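Local coordinates for uncharacterized protein conserved in bacteria (Cupriavidus necator, PDB 5DMH) that phosphorylates 3-oxo-tetronate to 3-oxo-tetronate 4-phosphate at the expense of ATP, as a member of the four-carbon acid sugar kinase family, at residues D39-A44 / V80-S85; T119-D124 / P178-T183; I128-E133 / Q192-N197; G160-G165 / A185-V190; V389-E394 / A432-N437. All coordinates share one frame; numbering follows the deposited sequence.

Contact 1 (D39-A44 / V80-S85)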
# COMPACT_ATOMS: atom_id res chain seq x y z
N ASP A 39 -2.67 -4.83 -2.52
CA ASP A 39 -3.90 -4.93 -1.75
C ASP A 39 -4.45 -3.61 -1.17
O ASP A 39 -5.48 -3.62 -0.51
CB ASP A 39 -3.78 -5.99 -0.66
CG ASP A 39 -3.00 -5.53 0.58
OD1 ASP A 39 -2.27 -4.53 0.56
OD2 ASP A 39 -3.18 -6.21 1.61
N ASP A 40 -3.75 -2.51 -1.39
CA ASP A 40 -4.28 -1.19 -1.07
C ASP A 40 -3.67 -0.13 -1.96
O ASP A 40 -2.64 -0.36 -2.62
CB ASP A 40 -4.26 -0.86 0.44
CG ASP A 40 -2.90 -0.42 0.99
OD1 ASP A 40 -1.83 -0.46 0.34
OD2 ASP A 40 -2.94 -0.09 2.20
N PHE A 41 -4.32 1.03 -2.03
CA PHE A 41 -3.94 2.02 -3.01
C PHE A 41 -2.66 2.76 -2.59
O PHE A 41 -1.85 3.16 -3.45
CB PHE A 41 -5.06 3.04 -3.22
CG PHE A 41 -6.21 2.56 -4.06
CD1 PHE A 41 -6.58 1.22 -4.11
CD2 PHE A 41 -6.93 3.48 -4.80
CE1 PHE A 41 -7.63 0.81 -4.86
CE2 PHE A 41 -7.99 3.08 -5.56
CZ PHE A 41 -8.35 1.75 -5.60
N THR A 42 -2.45 2.97 -1.28
CA THR A 42 -1.21 3.62 -0.86
C THR A 42 -0.01 2.68 -1.12
O THR A 42 1.03 3.11 -1.60
CB THR A 42 -1.21 3.98 0.61
OG1 THR A 42 -1.37 2.80 1.38
CG2 THR A 42 -2.32 4.98 0.96
N GLY A 43 -0.21 1.39 -0.85
CA GLY A 43 0.79 0.37 -1.11
C GLY A 43 1.18 0.23 -2.57
O GLY A 43 2.36 0.04 -2.90
N ALA A 44 0.21 0.35 -3.47
CA ALA A 44 0.50 0.43 -4.89
C ALA A 44 1.49 1.58 -5.20
O ALA A 44 2.45 1.40 -5.96
CB ALA A 44 -0.79 0.60 -5.68
N VAL A 80 1.49 -1.82 -12.00
CA VAL A 80 1.01 -2.04 -10.64
C VAL A 80 -0.50 -1.84 -10.58
O VAL A 80 -0.99 -0.73 -10.74
CB VAL A 80 1.65 -1.07 -9.60
CG1 VAL A 80 1.06 -1.33 -8.20
CG2 VAL A 80 3.18 -1.24 -9.56
N VAL A 81 -1.22 -2.94 -10.36
CA VAL A 81 -2.66 -2.89 -10.21
C VAL A 81 -3.06 -2.65 -8.75
O VAL A 81 -2.81 -3.47 -7.87
CB VAL A 81 -3.32 -4.20 -10.75
CG1 VAL A 81 -4.84 -4.15 -10.54
CG2 VAL A 81 -2.96 -4.43 -12.21
N ALA A 82 -3.70 -1.51 -8.50
CA ALA A 82 -4.21 -1.18 -7.19
C ALA A 82 -5.61 -1.77 -6.94
O ALA A 82 -6.56 -1.51 -7.68
CB ALA A 82 -4.27 0.34 -7.06
N LEU A 83 -5.70 -2.60 -5.92
CA LEU A 83 -6.97 -3.15 -5.44
C LEU A 83 -7.28 -2.61 -4.04
O LEU A 83 -6.37 -2.23 -3.30
CB LEU A 83 -6.92 -4.67 -5.35
CG LEU A 83 -6.55 -5.44 -6.62
CD1 LEU A 83 -6.56 -6.95 -6.37
CD2 LEU A 83 -7.47 -5.05 -7.79
N LYS A 84 -8.57 -2.62 -3.65
CA LYS A 84 -8.97 -2.29 -2.29
C LYS A 84 -9.39 -3.60 -1.63
O LYS A 84 -10.57 -3.83 -1.35
CB LYS A 84 -10.13 -1.26 -2.30
CG LYS A 84 -10.43 -0.63 -0.94
CD LYS A 84 -11.65 0.31 -0.97
CE LYS A 84 -11.85 1.03 0.33
NZ LYS A 84 -12.21 0.14 1.47
N SER A 85 -8.42 -4.49 -1.43
CA SER A 85 -8.74 -5.90 -1.17
C SER A 85 -8.14 -6.40 0.15
O SER A 85 -8.17 -7.59 0.45
CB SER A 85 -8.17 -6.76 -2.28
OG SER A 85 -6.78 -6.51 -2.41
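The ring of Phe-41 meets the end of strand 78-82 in two ways. Ala-82 CB sits over one face, 4.2 Å from the ring centroid and offset toward the rim, a CH-pi contact, while Leu-83 C lies in plane at the edge, 3.5 Å from Phe-41 CE1. With CG beside the backbone N and anti to the carbonyl carbon (chi1 -77°), the ring swings from the first turn of its helix onto the outgoing chain. One turn on, Ala-44 CB points at the strand and rests between Val-80 CG1 at 3.7 Å and Ala-82 CB at 3.8 Å. Helix 41-53 is thus laid on strand 78-82, and Asp-40 is its N-cap: OD1 accepts from Gly-43 N at 2.7 Å, met from above the carboxylate plane. Past the strand the two backbones are tied by Ser-85 N to Asp-39 O at 3.2 Å, the donor standing well above the carbonyl plane, and Ser-85 OG lies 3.5 Å from Asp-39 CB. Both aspartates form salt bridges with Arg-86. Lys-84 CB lies near Phe-41 CE1, across the ring plane from Ala-82 CB, while NZ leads away to salt bridges with Glu-370 and Glu-394, which bind the ADP.

Contact 2 (T119-D124 / P178-T183). With ADP (adenosine-5'-diphosphate), chain C.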
# COMPACT_ATOMS: atom_id res chain seq x y z
N THR A 119 3.47 -4.09 7.55
CA THR A 119 3.09 -4.57 8.88
C THR A 119 2.17 -5.80 8.85
O THR A 119 1.60 -6.20 9.86
CB THR A 119 2.52 -3.43 9.79
OG1 THR A 119 1.65 -2.57 9.04
CG2 THR A 119 3.63 -2.59 10.38
N PHE A 120 2.03 -6.37 7.66
CA PHE A 120 1.43 -7.69 7.42
C PHE A 120 -0.06 -7.68 7.69
O PHE A 120 -0.62 -8.70 8.00
CB PHE A 120 2.11 -8.78 8.24
CG PHE A 120 2.25 -10.11 7.52
CD1 PHE A 120 2.98 -10.21 6.34
CD2 PHE A 120 1.66 -11.25 8.04
CE1 PHE A 120 3.13 -11.46 5.69
CE2 PHE A 120 1.80 -12.47 7.39
CZ PHE A 120 2.54 -12.56 6.21
N ASP A 121 -0.67 -6.51 7.52
CA ASP A 121 -2.06 -6.24 7.86
C ASP A 121 -3.00 -7.30 7.30
O ASP A 121 -3.13 -7.47 6.09
CB ASP A 121 -2.48 -4.85 7.37
CG ASP A 121 -1.67 -3.73 7.97
OD1 ASP A 121 -0.48 -3.97 8.29
OD2 ASP A 121 -2.21 -2.60 8.15
N SER A 122 -3.62 -8.05 8.21
CA SER A 122 -4.47 -9.18 7.86
C SER A 122 -5.15 -9.67 9.14
O SER A 122 -4.85 -9.16 10.26
CB SER A 122 -3.64 -10.32 7.26
OG SER A 122 -2.61 -10.76 8.14
N THR A 123 -5.98 -10.68 8.97
CA THR A 123 -6.57 -11.43 10.08
C THR A 123 -6.39 -12.92 9.75
O THR A 123 -5.93 -13.27 8.65
CB THR A 123 -8.08 -11.10 10.28
OG1 THR A 123 -8.86 -11.78 9.28
CG2 THR A 123 -8.37 -9.59 10.25
N ASP A 124 -6.73 -13.79 10.70
CA ASP A 124 -6.66 -15.24 10.48
C ASP A 124 -7.54 -15.67 9.28
O ASP A 124 -7.36 -16.74 8.73
CB ASP A 124 -7.12 -16.01 11.74
CG ASP A 124 -6.12 -15.93 12.88
OD1 ASP A 124 -4.96 -15.49 12.69
OD2 ASP A 124 -6.51 -16.33 13.99
N PRO A 178 -7.37 -0.26 13.88
CA PRO A 178 -8.84 -0.37 14.00
C PRO A 178 -9.48 -1.60 13.34
O PRO A 178 -10.49 -2.12 13.84
CB PRO A 178 -9.37 0.89 13.30
CG PRO A 178 -8.19 1.76 13.07
CD PRO A 178 -6.95 0.93 13.13
N LEU A 179 -8.90 -2.02 12.22
CA LEU A 179 -9.41 -3.12 11.40
C LEU A 179 -8.68 -4.45 11.51
O LEU A 179 -9.33 -5.51 11.50
CB LEU A 179 -9.36 -2.70 9.94
CG LEU A 179 -10.54 -1.98 9.30
CD1 LEU A 179 -11.35 -1.18 10.26
CD2 LEU A 179 -10.09 -1.15 8.09
N THR A 180 -7.35 -4.41 11.51
CA THR A 180 -6.52 -5.60 11.60
C THR A 180 -5.50 -5.45 12.74
O THR A 180 -4.30 -5.25 12.48
CB THR A 180 -5.79 -5.89 10.29
OG1 THR A 180 -5.04 -4.74 9.90
CG2 THR A 180 -6.77 -6.22 9.19
N PRO A 181 -5.97 -5.53 13.98
CA PRO A 181 -5.03 -5.46 15.10
C PRO A 181 -4.07 -6.65 15.01
O PRO A 181 -4.52 -7.79 14.88
CB PRO A 181 -5.93 -5.53 16.33
CG PRO A 181 -7.19 -6.21 15.87
CD PRO A 181 -7.35 -5.82 14.43
N MSE A 182 -2.78 -6.37 15.10
CA MSE A 182 -1.74 -7.39 14.99
C MSE A 182 -1.20 -7.67 16.37
O MSE A 182 -0.44 -6.87 16.93
CB MSE A 182 -0.65 -6.90 14.04
CG MSE A 182 -1.19 -6.37 12.75
SE MSE A 182 -2.22 -7.73 11.74
CE MSE A 182 -0.72 -8.87 11.35
N THR A 183 -1.60 -8.80 16.94
CA THR A 183 -1.23 -9.13 18.30
C THR A 183 -0.12 -10.19 18.40
O THR A 183 0.24 -10.60 19.50
CB THR A 183 -2.44 -9.60 19.11
OG1 THR A 183 -2.98 -10.78 18.52
CG2 THR A 183 -3.50 -8.53 19.12
PB ADP C . -4.05 2.77 7.74
O1B ADP C . -3.28 3.15 6.49
O2B ADP C . -3.56 3.54 8.96
O3B ADP C . -4.15 1.27 7.96
PA ADP C . -6.79 2.86 6.71
O1A ADP C . -7.47 4.03 6.12
O2A ADP C . -6.35 1.70 5.88
O3A ADP C . -5.53 3.42 7.58
O5' ADP C . -7.70 2.17 7.83
C5' ADP C . -8.25 2.92 8.91
C4' ADP C . -9.67 2.43 9.17
O4' ADP C . -10.10 2.89 10.44
C3' ADP C . -10.65 2.99 8.14
O3' ADP C . -11.68 2.03 7.84
C2' ADP C . -11.22 4.17 8.86
O2' ADP C . -12.43 4.62 8.29
C1' ADP C . -11.31 3.63 10.26
N9 ADP C . -11.41 4.72 11.22
C8 ADP C . -10.72 5.89 11.20
N7 ADP C . -11.10 6.68 12.22
C5 ADP C . -12.05 6.00 12.90
C6 ADP C . -12.88 6.28 14.07
N6 ADP C . -12.70 7.45 14.71
N1 ADP C . -13.73 5.32 14.48
C2 ADP C . -13.87 4.14 13.84
N3 ADP C . -13.16 3.81 12.73
C4 ADP C . -12.26 4.71 12.24
O HOH W 1 -6.07 -8.62 12.72
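Thr-119 meets the second segment through its carbonyl O, 3.8 Å from the methyl CE of selenomethionine Met-182. Its hydroxyl donates instead to Asp-121 OD1 on the syn lone pair at 2.7 Å, which ties down one oxygen of that carboxylate. Phe-120 brings its carbonyl O to 3.4 Å from the same Met-182 CE and its CB to 4.2 Å, while the ring leads away. The methyl arrives there because the Met-182 chain, bent at both chi2 (-60°) and chi3 (-67°), folds back against the 119-121 backbone. Asp-121 crosses Thr-180 at about a right angle, CB lying 3.6 Å from Thr-180 OG1. Ser-122 is central: its carbonyl O approaches Met-182 SE at 3.3 Å and Thr-180 CB at 3.4 Å, and takes a hydrogen bond from a water that also donates to Pro-181 O, so this water bridges the two loops. Ser-122 OG turns back to Phe-120 O at 2.9 Å, nearly in line with the C=O, and has a second partner in Gln-194. Thr-123 closes the contact with its CG2 methyl against that of Thr-180, the two side chains crossing at about a right angle. Earlier in the second loop, Pro-178 and Leu-179 touch the ADP ribose, so the packing here adjoins the nucleotide pocket. The 119-124 loop runs from strand 111-115 to helix 128-139; Phe-120 is set between Ile-128 of that helix and Leu-187, Val-190 and Leu-191 of helix 187-193, and the 178-183 loop leads on into the latter.

Contact 3 (I128-E133 / Q192-N197)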
# COMPACT_ATOMS: atom_id res chain seq x y z
N ILE A 128 -3.69 -12.26 3.03
CA ILE A 128 -2.36 -12.51 2.49
C ILE A 128 -2.19 -13.98 2.09
O ILE A 128 -1.77 -14.29 0.96
CB ILE A 128 -1.24 -12.07 3.49
CG1 ILE A 128 -1.36 -10.56 3.76
CG2 ILE A 128 0.14 -12.49 2.95
CD1 ILE A 128 -0.45 -10.06 4.85
N GLY A 129 -2.54 -14.88 3.00
CA GLY A 129 -2.49 -16.30 2.71
C GLY A 129 -3.37 -16.75 1.54
O GLY A 129 -2.89 -17.41 0.62
N PRO A 130 -4.67 -16.42 1.59
CA PRO A 130 -5.55 -16.90 0.52
C PRO A 130 -5.15 -16.37 -0.85
O PRO A 130 -5.13 -17.15 -1.81
CB PRO A 130 -6.92 -16.38 0.94
CG PRO A 130 -6.86 -16.38 2.43
CD PRO A 130 -5.45 -15.97 2.76
N VAL A 131 -4.75 -15.11 -0.92
CA VAL A 131 -4.36 -14.52 -2.21
C VAL A 131 -3.03 -15.09 -2.73
O VAL A 131 -2.95 -15.51 -3.89
CB VAL A 131 -4.33 -12.98 -2.17
CG1 VAL A 131 -3.67 -12.44 -3.40
CG2 VAL A 131 -5.75 -12.42 -2.06
N ALA A 132 -2.01 -15.16 -1.89
CA ALA A 132 -0.74 -15.71 -2.32
C ALA A 132 -0.93 -17.13 -2.81
O ALA A 132 -0.37 -17.54 -3.85
CB ALA A 132 0.30 -15.65 -1.21
N GLU A 133 -1.67 -17.93 -2.05
CA GLU A 133 -1.82 -19.34 -2.43
C GLU A 133 -2.59 -19.47 -3.74
O GLU A 133 -2.26 -20.34 -4.57
CB GLU A 133 -2.49 -20.17 -1.32
CG GLU A 133 -1.58 -20.41 -0.16
CD GLU A 133 -2.17 -21.29 0.93
OE1 GLU A 133 -3.39 -21.26 1.16
OE2 GLU A 133 -1.40 -22.02 1.56
N GLN A 192 0.64 -18.90 8.68
CA GLN A 192 0.16 -20.29 8.69
C GLN A 192 -1.34 -20.32 9.02
O GLN A 192 -2.10 -21.10 8.44
CB GLN A 192 0.95 -21.18 9.66
CG GLN A 192 0.60 -22.67 9.58
CD GLN A 192 0.82 -23.25 8.21
OE1 GLN A 192 1.91 -23.71 7.89
NE2 GLN A 192 -0.22 -23.22 7.38
N ARG A 193 -1.78 -19.42 9.89
CA ARG A 193 -3.19 -19.46 10.33
C ARG A 193 -4.17 -19.12 9.22
O ARG A 193 -5.35 -19.53 9.27
CB ARG A 193 -3.41 -18.54 11.52
CG ARG A 193 -3.00 -19.17 12.81
CD ARG A 193 -3.62 -18.45 13.99
NE ARG A 193 -2.86 -17.26 14.31
CZ ARG A 193 -1.98 -17.15 15.30
NH1 ARG A 193 -1.72 -18.18 16.11
NH2 ARG A 193 -1.35 -15.99 15.48
N GLN A 194 -3.70 -18.40 8.23
CA GLN A 194 -4.53 -17.99 7.12
C GLN A 194 -4.14 -18.72 5.82
O GLN A 194 -4.50 -18.29 4.72
CB GLN A 194 -4.49 -16.48 6.96
CG GLN A 194 -3.13 -15.89 6.74
CD GLN A 194 -3.16 -14.38 6.62
OE1 GLN A 194 -3.58 -13.84 5.62
NE2 GLN A 194 -2.67 -13.69 7.65
N SER A 195 -3.39 -19.81 5.95
CA SER A 195 -2.89 -20.58 4.80
C SER A 195 -3.25 -22.05 4.94
O SER A 195 -3.18 -22.62 6.03
CB SER A 195 -1.36 -20.45 4.65
OG SER A 195 -0.93 -19.11 4.57
N LYS A 196 -3.64 -22.66 3.83
CA LYS A 196 -3.99 -24.09 3.79
C LYS A 196 -2.76 -25.01 3.72
O LYS A 196 -2.75 -26.11 4.27
CB LYS A 196 -4.90 -24.37 2.58
CG LYS A 196 -6.20 -23.60 2.60
CD LYS A 196 -7.25 -24.24 1.70
CE LYS A 196 -8.45 -23.32 1.53
NZ LYS A 196 -8.18 -22.27 0.48
N ASN A 197 -1.71 -24.51 3.09
CA ASN A 197 -0.51 -25.25 2.82
C ASN A 197 0.67 -24.82 3.72
O ASN A 197 0.60 -23.80 4.42
CB ASN A 197 -0.14 -25.08 1.34
CG ASN A 197 -1.14 -25.78 0.41
OD1 ASN A 197 -1.67 -26.83 0.75
ND2 ASN A 197 -1.40 -25.20 -0.74
O HOH W 2 1.44 -21.79 1.95
O HOH W 3 -5.46 -19.69 2.38
O HOH W 4 -5.51 -21.81 -0.60
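Glu-133 points from helix 128-139 at the chain leaving helix 187-193, and its extended side chain ends in a two-pronged grip on the backbone. CB and CG carry the reach, with CG beside the backbone N and anti to the carbonyl carbon (chi1 -73°). CD comes 3.9 Å from Ser-195 CB. OE1 takes Lys-196 N at 3.0 Å on its syn lone pair; OE2 takes Asn-197 N at 2.9 Å, again on the syn side but 17° out of the carboxylate plane. Two waters also donate to OE1, one shared with Gln-194 O and one bound to Lys-196 NZ, and a third donates to OE2. OE1 thus has three donors and OE2 two, which probably favours the ionised carboxylate. At the start of the helix the traffic reverses: Gln-194 OE1 accepts from Gly-129 N at 3.0 Å along an almost straight N-H (175°), though from above its own amide plane. Gly-129 has no side chain, so Gln-194 O can come within 3.5 Å of its CA; Pro-130 CD lies 3.2 Å from the same oxygen. Helix 128-139 is backed by helix 90-106 through Pro-130 and Val-131, while Met-228 of strand 228-231 packs on Ala-132, Glu-133 and Ser-195.

Contact 4 (G160-G165 / A185-V190)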
# COMPACT_ATOMS: atom_id res chain seq x y z
N GLY A 160 11.74 -14.86 11.62
CA GLY A 160 10.36 -14.79 11.19
C GLY A 160 9.52 -13.78 11.95
O GLY A 160 8.34 -13.64 11.64
N HIS A 161 10.13 -13.10 12.92
CA HIS A 161 9.44 -12.16 13.78
C HIS A 161 9.63 -10.74 13.22
O HIS A 161 10.73 -10.30 12.91
CB HIS A 161 9.98 -12.26 15.23
CG HIS A 161 9.53 -13.49 15.96
ND1 HIS A 161 9.90 -14.76 15.58
CD2 HIS A 161 8.73 -13.65 17.05
CE1 HIS A 161 9.37 -15.65 16.41
NE2 HIS A 161 8.63 -15.00 17.28
N LEU A 162 8.52 -10.00 13.12
CA LEU A 162 8.56 -8.66 12.57
C LEU A 162 8.76 -7.58 13.64
O LEU A 162 8.05 -7.52 14.65
CB LEU A 162 7.26 -8.40 11.79
CG LEU A 162 7.07 -7.05 11.11
CD1 LEU A 162 8.17 -6.70 10.14
CD2 LEU A 162 5.74 -7.03 10.41
N PHE A 163 9.76 -6.74 13.40
CA PHE A 163 10.12 -5.59 14.25
C PHE A 163 9.84 -4.27 13.53
O PHE A 163 10.04 -4.13 12.32
CB PHE A 163 11.61 -5.63 14.66
CG PHE A 163 11.96 -6.75 15.62
CD1 PHE A 163 12.15 -8.03 15.15
CD2 PHE A 163 12.11 -6.51 16.98
CE1 PHE A 163 12.45 -9.07 16.02
CE2 PHE A 163 12.40 -7.55 17.85
CZ PHE A 163 12.58 -8.81 17.37
N VAL A 164 9.30 -3.34 14.32
CA VAL A 164 9.15 -1.95 13.95
C VAL A 164 10.07 -1.15 14.87
O VAL A 164 9.84 -1.02 16.09
CB VAL A 164 7.66 -1.50 14.15
CG1 VAL A 164 7.50 -0.03 13.83
CG2 VAL A 164 6.75 -2.34 13.29
N GLY A 165 11.13 -0.59 14.29
CA GLY A 165 12.25 -0.11 15.08
C GLY A 165 12.73 -1.23 15.97
O GLY A 165 12.90 -2.33 15.49
N ALA A 185 3.78 -11.21 16.64
CA ALA A 185 4.88 -10.77 15.79
C ALA A 185 5.50 -11.91 15.02
O ALA A 185 6.34 -11.68 14.16
CB ALA A 185 5.95 -10.05 16.61
N SER A 186 5.10 -13.13 15.34
CA SER A 186 5.62 -14.31 14.63
C SER A 186 4.90 -14.52 13.28
O SER A 186 3.79 -15.06 13.21
CB SER A 186 5.51 -15.54 15.52
OG SER A 186 5.98 -16.68 14.81
N LEU A 187 5.52 -14.04 12.22
CA LEU A 187 4.88 -14.05 10.91
C LEU A 187 4.67 -15.47 10.38
O LEU A 187 3.77 -15.70 9.59
CB LEU A 187 5.72 -13.26 9.91
CG LEU A 187 5.95 -11.78 10.18
CD1 LEU A 187 6.66 -11.11 8.99
CD2 LEU A 187 4.63 -11.08 10.48
N VAL A 188 5.50 -16.42 10.81
CA VAL A 188 5.31 -17.81 10.36
C VAL A 188 3.99 -18.33 10.90
O VAL A 188 3.16 -18.86 10.16
CB VAL A 188 6.49 -18.73 10.76
CG1 VAL A 188 6.15 -20.18 10.48
CG2 VAL A 188 7.73 -18.31 10.03
N ARG A 189 3.76 -18.08 12.19
CA ARG A 189 2.52 -18.50 12.86
C ARG A 189 1.31 -17.73 12.30
O ARG A 189 0.28 -18.32 11.99
CB ARG A 189 2.68 -18.29 14.36
CG ARG A 189 1.55 -18.74 15.25
CD ARG A 189 2.04 -18.84 16.71
NE ARG A 189 2.55 -17.57 17.20
CZ ARG A 189 3.39 -17.42 18.23
NH1 ARG A 189 3.84 -18.47 18.90
NH2 ARG A 189 3.79 -16.21 18.60
N VAL A 190 1.45 -16.42 12.15
CA VAL A 190 0.37 -15.58 11.62
C VAL A 190 -0.02 -16.03 10.21
O VAL A 190 -1.19 -16.23 9.92
CB VAL A 190 0.79 -14.09 11.62
CG1 VAL A 190 -0.22 -13.22 10.85
CG2 VAL A 190 0.95 -13.58 13.05
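The backbones of His-161 and Ser-186 form a single bridge, fastened by Leu-187 N to Gly-160 O and Leu-162 N to Ala-185 O, both 2.9 Å, the second lying in the carbonyl plane. Between these bonds His-161 CA comes within 3.2 Å of Ala-185 O, a CA-H...O contact. On one side the His-161 ring lies with a face over Ser-186 CB, which sits 4.0 Å from the ring centroid and toward the rim; the ring's ND1 is hydrogen-bonded to Arg-159 O. With Ser-186 OG beside its carbonyl carbon (chi1 178°), CB is nearest the imidazole. On the other side Leu-162 and Leu-187 cross obliquely, Leu-162 CB packing 3.9 Å from Leu-187 CD1, with Ile-157 of the neighbouring strand 155-158 touching both leucines. Gly-160 adopts a positive phi that favours glycine, and its O also touches Leu-187 CB at 3.2 Å. Strand 161-164 belongs to a small antiparallel sheet, and Ser-186 is the N-cap of helix 187-193, so the contact pins the helix start to that sheet. The chemistry is divided: two backbone hydrogen bonds, one from Leu-187 N at the helix start, hold the join, leucines fill its buried side, and a histidine face covers the partly exposed serine.

Contact 5 (V389-E394 / A432-N437). With ADP (adenosine-5'-diphosphate), chain C.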
# COMPACT_ATOMS: atom_id res chain seq x y z
N VAL A 389 -4.28 15.14 -0.62
CA VAL A 389 -3.44 14.35 0.29
C VAL A 389 -4.36 13.50 1.15
O VAL A 389 -5.22 14.01 1.83
CB VAL A 389 -2.61 15.27 1.21
CG1 VAL A 389 -1.77 14.45 2.18
CG2 VAL A 389 -1.73 16.20 0.37
N VAL A 390 -4.19 12.18 1.07
CA VAL A 390 -5.04 11.22 1.74
C VAL A 390 -4.20 10.36 2.67
O VAL A 390 -3.23 9.75 2.25
CB VAL A 390 -5.78 10.32 0.74
CG1 VAL A 390 -6.81 9.47 1.48
CG2 VAL A 390 -6.43 11.12 -0.40
N ALA A 391 -4.60 10.31 3.93
CA ALA A 391 -3.91 9.52 4.94
C ALA A 391 -4.70 8.26 5.21
O ALA A 391 -5.85 8.34 5.65
CB ALA A 391 -3.73 10.33 6.22
N GLY A 392 -4.10 7.10 4.91
CA GLY A 392 -4.75 5.83 5.16
C GLY A 392 -4.93 5.00 3.88
O GLY A 392 -5.31 5.51 2.83
N GLY A 393 -4.63 3.71 3.99
CA GLY A 393 -4.75 2.79 2.85
C GLY A 393 -6.16 2.59 2.32
O GLY A 393 -6.47 2.88 1.13
N GLU A 394 -7.03 2.08 3.18
CA GLU A 394 -8.44 1.92 2.84
C GLU A 394 -9.04 3.27 2.51
O GLU A 394 -9.88 3.39 1.62
CB GLU A 394 -9.22 1.30 4.00
CG GLU A 394 -8.72 -0.05 4.42
CD GLU A 394 -8.83 -1.10 3.34
OE1 GLU A 394 -9.83 -1.09 2.59
OE2 GLU A 394 -7.91 -1.92 3.24
N ALA A 432 -1.35 12.42 -3.21
CA ALA A 432 -0.36 11.78 -2.35
C ALA A 432 -1.15 10.85 -1.46
O ALA A 432 -2.02 11.29 -0.71
CB ALA A 432 0.41 12.82 -1.51
N LEU A 433 -0.91 9.56 -1.63
CA LEU A 433 -1.65 8.53 -0.94
C LEU A 433 -0.73 7.93 0.12
O LEU A 433 0.13 7.10 -0.18
CB LEU A 433 -2.09 7.44 -1.93
CG LEU A 433 -2.91 7.98 -3.11
CD1 LEU A 433 -3.40 6.86 -4.02
CD2 LEU A 433 -4.08 8.86 -2.65
N LYS A 434 -0.93 8.38 1.35
CA LYS A 434 -0.02 8.08 2.46
C LYS A 434 -0.49 6.90 3.30
O LYS A 434 -1.47 6.97 4.03
CB LYS A 434 0.09 9.32 3.35
CG LYS A 434 1.09 9.22 4.51
CD LYS A 434 0.65 10.13 5.65
CE LYS A 434 -0.28 9.39 6.59
NZ LYS A 434 0.41 8.98 7.82
N SER A 435 0.22 5.78 3.20
CA SER A 435 -0.01 4.70 4.15
C SER A 435 -0.01 5.25 5.57
O SER A 435 0.79 6.12 5.93
CB SER A 435 1.06 3.63 4.00
OG SER A 435 0.66 2.45 4.66
N GLY A 436 -0.92 4.74 6.39
CA GLY A 436 -1.15 5.30 7.70
C GLY A 436 0.08 5.49 8.56
O GLY A 436 0.22 6.52 9.25
N ASN A 437 0.99 4.52 8.54
CA ASN A 437 2.16 4.59 9.38
C ASN A 437 3.31 5.46 8.81
O ASN A 437 4.35 5.63 9.48
CB ASN A 437 2.69 3.17 9.64
CG ASN A 437 1.78 2.37 10.55
OD1 ASN A 437 1.25 2.87 11.53
ND2 ASN A 437 1.62 1.10 10.23
PB ADP C . -4.05 2.77 7.74
O1B ADP C . -3.28 3.15 6.49
O2B ADP C . -3.56 3.54 8.96
O3B ADP C . -4.15 1.27 7.96
PA ADP C . -6.79 2.86 6.71
O1A ADP C . -7.47 4.03 6.12
O2A ADP C . -6.35 1.70 5.88
O3A ADP C . -5.53 3.42 7.58
O5' ADP C . -7.70 2.17 7.83
C5' ADP C . -8.25 2.92 8.91
C4' ADP C . -9.67 2.43 9.17
O4' ADP C . -10.10 2.89 10.44
C3' ADP C . -10.65 2.99 8.14
O3' ADP C . -11.68 2.03 7.84
C2' ADP C . -11.22 4.17 8.86
O2' ADP C . -12.43 4.62 8.29
C1' ADP C . -11.31 3.63 10.26
N9 ADP C . -11.41 4.72 11.22
C8 ADP C . -10.72 5.89 11.20
N7 ADP C . -11.10 6.68 12.22
C5 ADP C . -12.05 6.00 12.90
C6 ADP C . -12.88 6.28 14.07
N6 ADP C . -12.70 7.45 14.71
N1 ADP C . -13.73 5.32 14.48
C2 ADP C . -13.87 4.14 13.84
N3 ADP C . -13.16 3.81 12.73
C4 ADP C . -12.26 4.71 12.24
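The peptide groups of parallel strands 387-391 and 430-434 are joined by three hydrogen bonds, each donor nearly in line with the C=O it meets: Val-390 N to Ala-432 O (2.9 Å), Lys-434 N to Val-390 O and Gly-392 N to Lys-434 O (both 2.8 Å). On one face Val-390 and Leu-433 lie side by side, Val-390 CG2 4.0 Å from Leu-433 CD2, with helix 393-403 packed over them. The other face carries Val-389, Ala-432, Ala-391 and Lys-434. The lysine chain, bent at chi3 (89°) and chi4, passes CE 3.6 Å from Ala-391 CB and curls NZ back to Gly-436 O at 2.9 Å; Gln-302, Thr-299 and Phe-438 O also receive NZ, so this buried amine has several acceptors and probably helps hold the chain beyond its strand. Gly-393 N and Gly-436 N both donate to ADP O1B, and Glu-394 N donates to O2A of the alpha phosphate. Gly-392 and Gly-436, lacking side chains, let phosphate oxygens near the backbone, ADP O1B standing 3.3 Å from Gly-392 CA. Gly-392 N-caps helix 393-403, whose first N-H groups meet the diphosphate: a phosphate-binding helix start after a parallel strand, in the nucleotide-binding C-terminal domain.

How the contacts relate
Contacts 1 to 4 lie in the sugar-binding N-terminal domain and contact 5 in the nucleotide-binding C-terminal domain. Along the chain contact 1 closes first, contacts 2 and 3 then interlace, contact 4 falls within the span of contact 3, and contact 5 comes last. Contacts 3 and 4 use opposite ends of helix 187-193, their centres about 16 Å apart, and both border contact 2, at about 14 and 12 Å. Contact 1 faces contact 5 across the domain boundary, centres about 11 Å apart, joined by the Lys-84 to Glu-394 salt bridge and by Thr-42 packing. Contacts 2 and 5 both touch ADP, so the nucleotide lies between the two domains.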